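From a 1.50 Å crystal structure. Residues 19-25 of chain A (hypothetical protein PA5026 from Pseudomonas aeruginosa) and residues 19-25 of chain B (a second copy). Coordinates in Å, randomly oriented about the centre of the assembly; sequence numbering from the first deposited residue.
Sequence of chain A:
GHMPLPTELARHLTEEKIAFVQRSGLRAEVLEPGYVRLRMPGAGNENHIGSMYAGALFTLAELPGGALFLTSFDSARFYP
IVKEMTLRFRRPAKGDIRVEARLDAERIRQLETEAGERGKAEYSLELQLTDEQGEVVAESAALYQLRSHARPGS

Chain A, residues 19-25: AFVQRSG
Chain B 19-25: AFVQRSG

The two copies of residues 19-25 meet through the ends of equivalent helices, and the contact is close to twofold symmetric. Phe20(A) lies opposite Ser24(B), with CA atoms 7.1 Å apart, Arg23(A) opposite Arg23(B) at 7.6 Å, and Ser24(A) opposite Phe20(B) at 7.0 Å, so the register runs antiparallel about the Arg23 pair. Together the stretches bury 327 Å².

In each copy phi/psi stay near -55/-42 from Ala19 to Gln22, with phi about -72 at Val21, then drift through -62/-24 at Arg23(A) and -66/-19 at Arg23(B) to about -80/-16 at Ser24. Arg23 N donates to Ala19 O (2.8 Å in A, 2.9 Å in B), whereas the next two bonds, slightly longer, span only three residues (i to i-3): Ser24 N to Val21 O at 3.0 Å in both, and Gly25 N to Gln22 O at 3.1 Å in A and 3.2 Å in B. Gly25 then leaves helical space at phi/psi 83/13 (A) and 85/10 (B), where a CB would be jammed against the preceding carbonyl.

Arg23 covers the most surface, 77 Å² in A and 79 Å² in B. Both CA-to-CB bonds point toward the other stretch and both side chains begin m, t, m, but chi4 is -91° in A and -160° in B, which breaks the symmetry. The Arg23(B) guanidinium lays a face over Arg23(A) O; NH1 comes within 2.6 Å of that oxygen, yet the poor angle rules out a hydrogen bond. Conversely, Arg23(B) O lies over a face of the Arg23(A) guanidinium, 3.4 Å from NE, again without a hydrogen bond. Indeed, no direct hydrogen bond joins the stretches. A water provides a bridge instead, donating to Phe20(B) O at 3.1 Å and accepting a weak bond from Arg23(A) NH2 at 3.3 Å.

Phe20 gives 55 Å² per copy. Its CA-to-CB bond points sideways, but chi1 t with chi2 97° (A) or 102° (B) brings the ring end inward, so that Phe20(A) CZ and Phe20(B) CZ touch at 3.5 Å. The ring planes are inclined at 86° with centroids 5.3 Å apart, an oblique apolar contact. Each ring also packs near the opposing serine: Phe20(A) CE1 to Ser24(B) CB and Phe20(B) CE1 to Ser24(A) CB are both 4.2 Å.

Ser24 meets the ring through CB, while its hydroxyl is engaged within its own chain. With chi1 p, Ser24(A) OG donates to Val21(A) O at 2.7 Å, and Ser24(B) OG to Val21(B) O at 2.6 Å.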

# COMPACT_ATOMS: atom_id res chain seq x y z
N ALA A 19 9.19 0.44 -11.28
CA ALA A 19 9.19 1.89 -11.46
C ALA A 19 8.48 2.67 -10.36
O ALA A 19 8.96 3.73 -9.94
CB ALA A 19 8.58 2.24 -12.82
N PHE A 20 7.35 2.15 -9.90
CA PHE A 20 6.58 2.78 -8.83
C PHE A 20 7.49 2.97 -7.62
O PHE A 20 7.47 4.01 -6.96
CB PHE A 20 5.39 1.88 -8.48
CG PHE A 20 4.48 2.44 -7.41
CD1 PHE A 20 3.31 3.12 -7.75
CD2 PHE A 20 4.77 2.24 -6.06
CE1 PHE A 20 2.44 3.59 -6.76
CE2 PHE A 20 3.91 2.71 -5.07
CZ PHE A 20 2.74 3.39 -5.42
N VAL A 21 8.29 1.95 -7.33
CA VAL A 21 9.22 1.97 -6.21
C VAL A 21 10.38 2.92 -6.49
O VAL A 21 10.77 3.72 -5.65
CB VAL A 21 9.77 0.56 -5.91
CG1 VAL A 21 10.88 0.63 -4.86
CG2 VAL A 21 8.64 -0.34 -5.43
N GLN A 22 10.92 2.83 -7.70
CA GLN A 22 12.03 3.69 -8.08
C GLN A 22 11.67 5.17 -7.91
O GLN A 22 12.46 5.95 -7.37
CB GLN A 22 12.42 3.40 -9.54
CG GLN A 22 13.79 3.94 -9.92
CD GLN A 22 13.79 5.44 -10.08
OE1 GLN A 22 14.77 6.11 -9.75
NE2 GLN A 22 12.69 5.99 -10.60
N ARG A 23 10.46 5.54 -8.34
CA ARG A 23 10.00 6.93 -8.24
C ARG A 23 9.90 7.45 -6.80
O ARG A 23 9.97 8.65 -6.58
CB ARG A 23 8.63 7.10 -8.92
CG ARG A 23 8.61 6.83 -10.41
CD ARG A 23 7.32 7.35 -11.05
NE ARG A 23 6.10 6.72 -10.53
CZ ARG A 23 5.52 5.64 -11.04
NH1 ARG A 23 6.05 5.03 -12.10
NH2 ARG A 23 4.40 5.16 -10.50
N SER A 24 9.74 6.54 -5.84
CA SER A 24 9.63 6.94 -4.44
C SER A 24 10.98 7.25 -3.80
O SER A 24 11.05 7.85 -2.73
CB SER A 24 8.94 5.85 -3.61
OG SER A 24 9.83 4.79 -3.32
N GLY A 25 12.06 6.82 -4.44
CA GLY A 25 13.39 7.07 -3.91
C GLY A 25 13.83 6.08 -2.84
O GLY A 25 14.83 6.32 -2.14
N ALA B 19 2.43 14.55 -4.18
CA ALA B 19 3.33 14.17 -5.26
C ALA B 19 3.40 12.67 -5.51
O ALA B 19 3.41 12.22 -6.66
CB ALA B 19 4.73 14.72 -4.98
N PHE B 20 3.46 11.88 -4.43
CA PHE B 20 3.52 10.43 -4.53
C PHE B 20 2.34 9.92 -5.36
O PHE B 20 2.48 9.04 -6.21
CB PHE B 20 3.48 9.82 -3.13
CG PHE B 20 3.61 8.32 -3.09
CD1 PHE B 20 4.82 7.72 -2.74
CD2 PHE B 20 2.50 7.51 -3.34
CE1 PHE B 20 4.93 6.33 -2.65
CE2 PHE B 20 2.60 6.12 -3.25
CZ PHE B 20 3.82 5.53 -2.90
N VAL B 21 1.16 10.48 -5.11
CA VAL B 21 -0.04 10.11 -5.83
C VAL B 21 -0.00 10.65 -7.26
O VAL B 21 -0.32 9.93 -8.21
CB VAL B 21 -1.31 10.64 -5.11
CG1 VAL B 21 -2.56 10.33 -5.93
CG2 VAL B 21 -1.40 10.02 -3.72
N GLN B 22 0.40 11.90 -7.41
CA GLN B 22 0.48 12.53 -8.73
C GLN B 22 1.38 11.73 -9.69
O GLN B 22 1.04 11.56 -10.87
CB GLN B 22 0.99 13.97 -8.59
CG GLN B 22 0.80 14.85 -9.82
CD GLN B 22 1.78 14.53 -10.93
OE1 GLN B 22 2.99 14.47 -10.70
NE2 GLN B 22 1.27 14.34 -12.14
N ARG B 23 2.51 11.24 -9.19
CA ARG B 23 3.45 10.45 -9.99
C ARG B 23 2.88 9.10 -10.46
O ARG B 23 3.39 8.49 -11.40
CB ARG B 23 4.75 10.18 -9.21
CG ARG B 23 5.59 11.42 -8.90
CD ARG B 23 6.85 11.04 -8.10
NE ARG B 23 6.51 10.21 -6.94
CZ ARG B 23 7.28 10.05 -5.87
NH1 ARG B 23 8.46 10.66 -5.80
NH2 ARG B 23 6.88 9.30 -4.85
N SER B 24 1.83 8.62 -9.80
CA SER B 24 1.24 7.34 -10.17
C SER B 24 0.22 7.48 -11.31
O SER B 24 -0.14 6.48 -11.95
CB SER B 24 0.56 6.69 -8.96
OG SER B 24 -0.66 7.34 -8.64
N GLY B 25 -0.23 8.70 -11.57
CA GLY B 25 -1.19 8.91 -12.65
C GLY B 25 -2.64 8.67 -12.25
O GLY B 25 -3.53 8.63 -13.10
O HOH W 1 4.17 6.99 -7.76